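Local atomic coordinates of Serine/threonine-protein kinase PknI (Mycobacterium tuberculosis, PDB entry 5XLM), a protein that phosphorylates serine and threonine residues of proteins as a membrane-spanning kinase that slows mycobacterial growth in the infected host, its extracellular sensor domain being the part described here. Residues V147-T153 against A164-A170; R41-S47 against Q58-N63. All coordinates share one frame. Residue numbers count along the deposited sequence, not the author numbering.

Interaction 1. Residues V147-T153 against A164-A170; sequences VGEMVVT and AVIRIPA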
loop_
_atom_site.group_PDB
_atom_site.type_symbol
_atom_site.label_atom_id
_atom_site.label_comp_id
_atom_site.label_asym_id
_atom_site.label_seq_id
_atom_site.Cartn_x
_atom_site.Cartn_y
_atom_site.Cartn_z
ATOM N N VAL A 147 -3.447 -9.635 -0.314
ATOM C CA VAL A 147 -4.070 -9.411 0.984
ATOM C C VAL A 147 -2.973 -9.094 1.986
ATOM O O VAL A 147 -1.923 -9.745 1.998
ATOM C CB VAL A 147 -4.897 -10.633 1.438
ATOM C CG1 VAL A 147 -5.484 -10.398 2.819
ATOM C CG2 VAL A 147 -5.996 -10.930 0.430
ATOM N N GLY A 148 -3.207 -8.086 2.816
ATOM C CA GLY A 148 -2.227 -7.715 3.810
ATOM C C GLY A 148 -2.800 -6.861 4.917
ATOM O O GLY A 148 -3.934 -7.076 5.351
ATOM N N GLU A 149 -2.027 -5.885 5.383
ATOM C CA GLU A 149 -2.480 -5.056 6.487
ATOM C C GLU A 149 -1.629 -3.801 6.560
ATOM O O GLU A 149 -0.474 -3.788 6.127
ATOM C CB GLU A 149 -2.415 -5.813 7.819
ATOM C CG GLU A 149 -1.023 -6.295 8.168
ATOM C CD GLU A 149 -0.998 -7.206 9.379
ATOM O OE1 GLU A 149 -1.810 -7.000 10.306
ATOM O OE2 GLU A 149 -0.162 -8.137 9.398
ATOM N N MET A 150 -2.223 -2.746 7.107
ATOM C CA MET A 150 -1.500 -1.530 7.445
ATOM C C MET A 150 -1.134 -1.587 8.923
ATOM O O MET A 150 -1.997 -1.839 9.771
ATOM C CB MET A 150 -2.351 -0.299 7.134
ATOM C CG MET A 150 -1.638 1.035 7.275
ATOM S SD MET A 150 -2.645 2.374 6.603
ATOM C CE MET A 150 -2.103 3.762 7.597
ATOM N N VAL A 151 0.144 -1.377 9.225
ATOM C CA VAL A 151 0.669 -1.529 10.577
ATOM C C VAL A 151 1.116 -0.161 11.071
ATOM O O VAL A 151 1.987 0.473 10.460
ATOM C CB VAL A 151 1.825 -2.539 10.630
ATOM C CG1 VAL A 151 2.342 -2.676 12.052
ATOM C CG2 VAL A 151 1.376 -3.890 10.090
ATOM N N VAL A 152 0.529 0.286 12.175
ATOM C CA VAL A 152 0.828 1.584 12.769
ATOM C C VAL A 152 1.344 1.338 14.180
ATOM O O VAL A 152 0.571 0.980 15.078
ATOM C CB VAL A 152 -0.400 2.503 12.784
ATOM C CG1 VAL A 152 -0.016 3.886 13.282
ATOM C CG2 VAL A 152 -1.026 2.576 11.398
ATOM N N THR A 153 2.646 1.530 14.378
ATOM C CA THR A 153 3.282 1.333 15.674
ATOM C C THR A 153 3.505 2.684 16.343
ATOM O O THR A 153 4.127 3.575 15.756
ATOM C CB THR A 153 4.611 0.591 15.520
ATOM O OG1 THR A 153 4.418 -0.567 14.699
ATOM C CG2 THR A 153 5.133 0.152 16.878
ATOM N N ALA A 164 1.701 0.776 21.494
ATOM C CA ALA A 164 0.771 -0.183 20.921
ATOM C C ALA A 164 1.002 -0.326 19.418
ATOM O O ALA A 164 1.789 0.402 18.806
ATOM C CB ALA A 164 -0.669 0.228 21.201
ATOM N N VAL A 165 0.302 -1.287 18.822
ATOM C CA VAL A 165 0.415 -1.590 17.399
ATOM C C VAL A 165 -0.993 -1.647 16.822
ATOM O O VAL A 165 -1.776 -2.539 17.172
ATOM C CB VAL A 165 1.158 -2.907 17.141
ATOM C CG1 VAL A 165 1.195 -3.205 15.649
ATOM C CG2 VAL A 165 2.565 -2.845 17.710
ATOM N N ILE A 166 -1.313 -0.709 15.937
ATOM C CA ILE A 166 -2.611 -0.669 15.274
ATOM C C ILE A 166 -2.509 -1.416 13.951
ATOM O O ILE A 166 -1.634 -1.122 13.126
ATOM C CB ILE A 166 -3.070 0.780 15.051
ATOM C CG1 ILE A 166 -3.042 1.556 16.367
ATOM C CG2 ILE A 166 -4.459 0.802 14.443
ATOM C CD1 ILE A 166 -3.486 2.996 16.234
ATOM N N ARG A 167 -3.404 -2.377 13.744
ATOM C CA ARG A 167 -3.420 -3.196 12.540
ATOM C C ARG A 167 -4.749 -3.012 11.824
ATOM O O ARG A 167 -5.813 -3.112 12.443
ATOM C CB ARG A 167 -3.192 -4.672 12.873
ATOM C CG ARG A 167 -1.813 -4.964 13.438
ATOM C CD ARG A 167 -1.639 -6.439 13.754
ATOM N NE ARG A 167 -0.342 -6.716 14.362
ATOM C CZ ARG A 167 -0.096 -6.623 15.665
ATOM N NH1 ARG A 167 -1.060 -6.256 16.499
ATOM N NH2 ARG A 167 1.112 -6.892 16.138
ATOM N N ILE A 168 -4.681 -2.739 10.522
ATOM C CA ILE A 168 -5.862 -2.533 9.695
ATOM C C ILE A 168 -5.738 -3.446 8.482
ATOM O O ILE A 168 -4.808 -3.289 7.686
ATOM C CB ILE A 168 -6.017 -1.071 9.248
ATOM C CG1 ILE A 168 -5.881 -0.129 10.446
ATOM C CG2 ILE A 168 -7.356 -0.866 8.566
ATOM C CD1 ILE A 168 -5.323 1.234 10.097
ATOM N N PRO A 169 -6.634 -4.419 8.298
ATOM C CA PRO A 169 -6.540 -5.292 7.122
ATOM C C PRO A 169 -6.629 -4.499 5.827
ATOM O O PRO A 169 -7.253 -3.437 5.762
ATOM C CB PRO A 169 -7.736 -6.236 7.287
ATOM C CG PRO A 169 -7.993 -6.249 8.762
ATOM C CD PRO A 169 -7.690 -4.853 9.227
ATOM N N ALA A 170 -5.983 -5.026 4.787
ATOM C CA ALA A 170 -5.905 -4.351 3.500
ATOM C C ALA A 170 -6.005 -5.368 2.375
ATOM O O ALA A 170 -5.504 -6.489 2.491
ATOM C CB ALA A 170 -4.604 -3.550 3.365
#

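Interaction 2. Residues R41-S47 against Q58-N63; sequences RIEIQRS and QPPDVN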
loop_
_atom_site.group_PDB
_atom_site.type_symbol
_atom_site.label_atom_id
_atom_site.label_comp_id
_atom_site.label_asym_id
_atom_site.label_seq_id
_atom_site.Cartn_x
_atom_site.Cartn_y
_atom_site.Cartn_z
ATOM N N ARG A 41 -6.399 -1.203 -7.045
ATOM C CA ARG A 41 -7.331 -0.637 -6.080
ATOM C C ARG A 41 -6.986 -1.185 -4.702
ATOM O O ARG A 41 -6.980 -2.403 -4.499
ATOM C CB ARG A 41 -8.772 -0.974 -6.456
ATOM C CG ARG A 41 -9.767 -0.872 -5.315
ATOM C CD ARG A 41 -11.170 -1.205 -5.797
ATOM N NE ARG A 41 -12.088 -1.456 -4.692
ATOM C CZ ARG A 41 -12.343 -2.663 -4.199
ATOM N NH1 ARG A 41 -11.748 -3.732 -4.713
ATOM N NH2 ARG A 41 -13.193 -2.803 -3.189
ATOM N N ILE A 42 -6.691 -0.289 -3.765
ATOM C CA ILE A 42 -6.296 -0.661 -2.412
ATOM C C ILE A 42 -7.432 -0.296 -1.469
ATOM O O ILE A 42 -7.875 0.859 -1.433
ATOM C CB ILE A 42 -4.989 0.026 -1.991
ATOM C CG1 ILE A 42 -3.854 -0.369 -2.937
ATOM C CG2 ILE A 42 -4.642 -0.325 -0.550
ATOM C CD1 ILE A 42 -2.503 0.198 -2.547
ATOM N N GLU A 43 -7.908 -1.278 -0.711
ATOM C CA GLU A 43 -8.959 -1.074 0.279
ATOM C C GLU A 43 -8.341 -1.191 1.665
ATOM O O GLU A 43 -7.870 -2.265 2.053
ATOM C CB GLU A 43 -10.094 -2.079 0.097
ATOM C CG GLU A 43 -11.265 -1.849 1.044
ATOM C CD GLU A 43 -12.384 -2.858 0.855
ATOM O OE1 GLU A 43 -12.089 -4.067 0.745
ATOM O OE2 GLU A 43 -13.558 -2.438 0.807
ATOM N N ILE A 44 -8.335 -0.084 2.402
ATOM C CA ILE A 44 -7.914 -0.074 3.797
ATOM C C ILE A 44 -9.164 -0.294 4.641
ATOM O O ILE A 44 -9.979 0.616 4.809
ATOM C CB ILE A 44 -7.208 1.237 4.161
ATOM C CG1 ILE A 44 -6.008 1.461 3.241
ATOM C CG2 ILE A 44 -6.757 1.218 5.612
ATOM C CD1 ILE A 44 -4.947 0.386 3.351
ATOM N N GLN A 45 -9.318 -1.507 5.172
ATOM C CA GLN A 45 -10.560 -1.918 5.827
ATOM C C GLN A 45 -10.519 -1.508 7.297
ATOM O O GLN A 45 -10.284 -2.312 8.202
ATOM C CB GLN A 45 -10.773 -3.415 5.656
ATOM C CG GLN A 45 -10.793 -3.848 4.203
ATOM C CD GLN A 45 -10.858 -5.349 4.046
ATOM O OE1 GLN A 45 -10.454 -6.096 4.937
ATOM N NE2 GLN A 45 -11.372 -5.803 2.909
ATOM N N ARG A 46 -10.778 -0.219 7.528
ATOM C CA ARG A 46 -10.757 0.348 8.871
ATOM C C ARG A 46 -11.899 -0.147 9.748
ATOM O O ARG A 46 -11.871 0.093 10.961
ATOM C CB ARG A 46 -10.780 1.878 8.793
ATOM C CG ARG A 46 -9.396 2.512 8.691
ATOM C CD ARG A 46 -9.471 4.021 8.494
ATOM N NE ARG A 46 -8.149 4.640 8.560
ATOM C CZ ARG A 46 -7.348 4.811 7.512
ATOM N NH1 ARG A 46 -6.161 5.380 7.668
ATOM N NH2 ARG A 46 -7.735 4.414 6.306
ATOM N N SER A 47 -12.890 -0.837 9.181
ATOM C CA SER A 47 -13.924 -1.453 10.002
ATOM C C SER A 47 -13.407 -2.655 10.779
ATOM O O SER A 47 -14.140 -3.188 11.619
ATOM C CB SER A 47 -15.111 -1.878 9.138
ATOM O OG SER A 47 -14.723 -2.840 8.172
ATOM N N GLN A 58 -13.450 1.067 13.194
ATOM C CA GLN A 58 -13.664 2.467 12.823
ATOM C C GLN A 58 -14.111 2.530 11.369
ATOM O O GLN A 58 -13.346 2.923 10.479
ATOM C CB GLN A 58 -12.395 3.291 13.053
ATOM C CG GLN A 58 -11.926 3.312 14.499
ATOM C CD GLN A 58 -10.862 4.358 14.756
ATOM O OE1 GLN A 58 -10.083 4.700 13.866
ATOM N NE2 GLN A 58 -10.828 4.877 15.978
ATOM N N PRO A 59 -15.355 2.145 11.091
ATOM C CA PRO A 59 -15.858 2.173 9.711
ATOM C C PRO A 59 -15.915 3.595 9.182
ATOM O O PRO A 59 -15.896 4.557 9.964
ATOM C CB PRO A 59 -17.267 1.566 9.838
ATOM C CG PRO A 59 -17.244 0.804 11.124
ATOM C CD PRO A 59 -16.352 1.596 12.024
ATOM N N PRO A 60 -15.986 3.778 7.852
ATOM C CA PRO A 60 -16.020 2.725 6.833
ATOM C C PRO A 60 -14.646 2.374 6.269
ATOM O O PRO A 60 -13.673 3.094 6.501
ATOM C CB PRO A 60 -16.894 3.342 5.747
ATOM C CG PRO A 60 -16.534 4.796 5.805
ATOM C CD PRO A 60 -16.219 5.107 7.258
ATOM N N ASP A 61 -14.582 1.267 5.535
ATOM C CA ASP A 61 -13.395 0.957 4.755
ATOM C C ASP A 61 -13.199 2.017 3.678
ATOM O O ASP A 61 -14.159 2.628 3.199
ATOM C CB ASP A 61 -13.521 -0.429 4.121
ATOM C CG ASP A 61 -13.930 -1.493 5.122
ATOM O OD1 ASP A 61 -13.683 -1.302 6.332
ATOM O OD2 ASP A 61 -14.497 -2.522 4.698
ATOM N N VAL A 62 -11.945 2.238 3.294
ATOM C CA VAL A 62 -11.591 3.309 2.369
ATOM C C VAL A 62 -10.848 2.711 1.182
ATOM O O VAL A 62 -9.819 2.046 1.358
ATOM C CB VAL A 62 -10.744 4.396 3.048
ATOM C CG1 VAL A 62 -10.298 5.429 2.028
ATOM C CG2 VAL A 62 -11.537 5.058 4.168
ATOM N N ASN A 63 -11.362 2.955 -0.021
ATOM C CA ASN A 63 -10.747 2.493 -1.257
ATOM C C ASN A 63 -10.001 3.638 -1.931
ATOM O O ASN A 63 -10.491 4.770 -1.978
ATOM C CB ASN A 63 -11.794 1.932 -2.221
ATOM C CG ASN A 63 -12.480 0.694 -1.686
ATOM O OD1 ASN A 63 -12.055 -0.430 -1.951
ATOM N ND2 ASN A 63 -13.552 0.894 -0.929
#

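Interaction 1. Residues V147-T153 against A164-A170
Val147 enters this antiparallel strand pair with a CA-H...O contact, its CA lying 3.6 Å from Ala170 O. At Gly148 the ladder proper begins: Gly148 N donates to Ala170 O (2.8 Å) and Gly148 O accepts from Ala170 N (3.0 Å). Glu149, opposite Pro169 in a non-hydrogen-bonded pair, brings OE1 to 3.5 Å from Arg167 CD; the charges stay beyond salt-bridge range, with OE1 4.3 Å from Arg167 NE, and OE2 forms a salt bridge with Arg139 of strand 131-140. Met150 makes the second hydrogen-bonded pair, N to Ile168 O at 2.7 Å and O to Ile168 N at 2.9 Å, on the face it shares with Val152, Ile166 and Ile168. Val151 turns to the other face and packs CG1 against Val165 CG1 (3.8 Å). Val152 forms the third hydrogen-bonded pair with Ile166 (N to O 2.8 Å, O to N 2.7 Å), their CB atoms 3.9 Å apart. Thr153 rests CG2 on Val165 CG2 (4.0 Å). Six regular backbone bonds thus hold a beta hairpin whose two faces differ: one, with Met150, Val152, Ile166 and Ile168, is apolar and mostly buried, while the other mixes aliphatic with charged side chains and is partly open to solvent.

Interaction 2. Residues R41-S47 against Q58-N63
This is a surface contact in which the neighbouring antiparallel strands 38-51 and 62-72 diverge where the first is interrupted after Ile44 and the second has not yet begun, so that regular pairing gives way to side-chain bonding. The regular part is short. Ile44 and Val62 form a hydrogen-bonded pair, Ile44 N to Val62 O at 2.8 Å and Val62 N to Ile44 O at 3.0 Å, and Glu43 faces Asn63 in the adjoining non-hydrogen-bonded pair with CA atoms 4.3 Å apart. Past Ile44 the backbone bends in an inverse gamma turn centred on Gln45, with Arg46 N 3.0 Å from Ile44 O, and runs into a 3-10 segment. Here Asp61 takes over: its OD1 accepts from both Ser47 N (3.0 Å) and Ser47 OG (2.6 Å). Beyond the cis peptide bond before Pro60, one more backbone bond, Gln58 N to Arg46 O (2.9 Å), ties the far end, while Ser47 CB lies 4.0 Å from Pro59 CG. Glu43 OE2 sits 4.0 Å from Asp61 OD2, a like-charge approach; Glu43 OE1 accepts from Gln45 NE2 at 2.9 Å. Near the other end, Asn63 OD1 is 2.9 Å from Arg41 NH2. The contact is therefore chiefly polar: one carboxylate oxygen gathers two donors of Ser47 and holds the bent chain to the proline-containing loop where strand pairing has stopped.

In the fold
Both interactions belong to one antiparallel sheet of the extracellular sensor domain, with centres about 12 Å apart. Along the chain they come in series: interaction 2 is complete before interaction 1 begins. In the sheet, however, strands 38-51 and 165-174 are neighbours, so the order across it runs 146-154, 165-174, 38-51, 62-72, and the N-terminal strand is flanked by the last one. The two contacts meet directly, probably by a hydrogen bond between Gln45 N and Pro169 O (2.9 Å), and Ile168 CG2 packs on Ile44 CG2 (3.7 Å). The hairpin and the N-terminal strands are thereby joined in one antiparallel sheet, bringing together strands from the beginning and end of the domain.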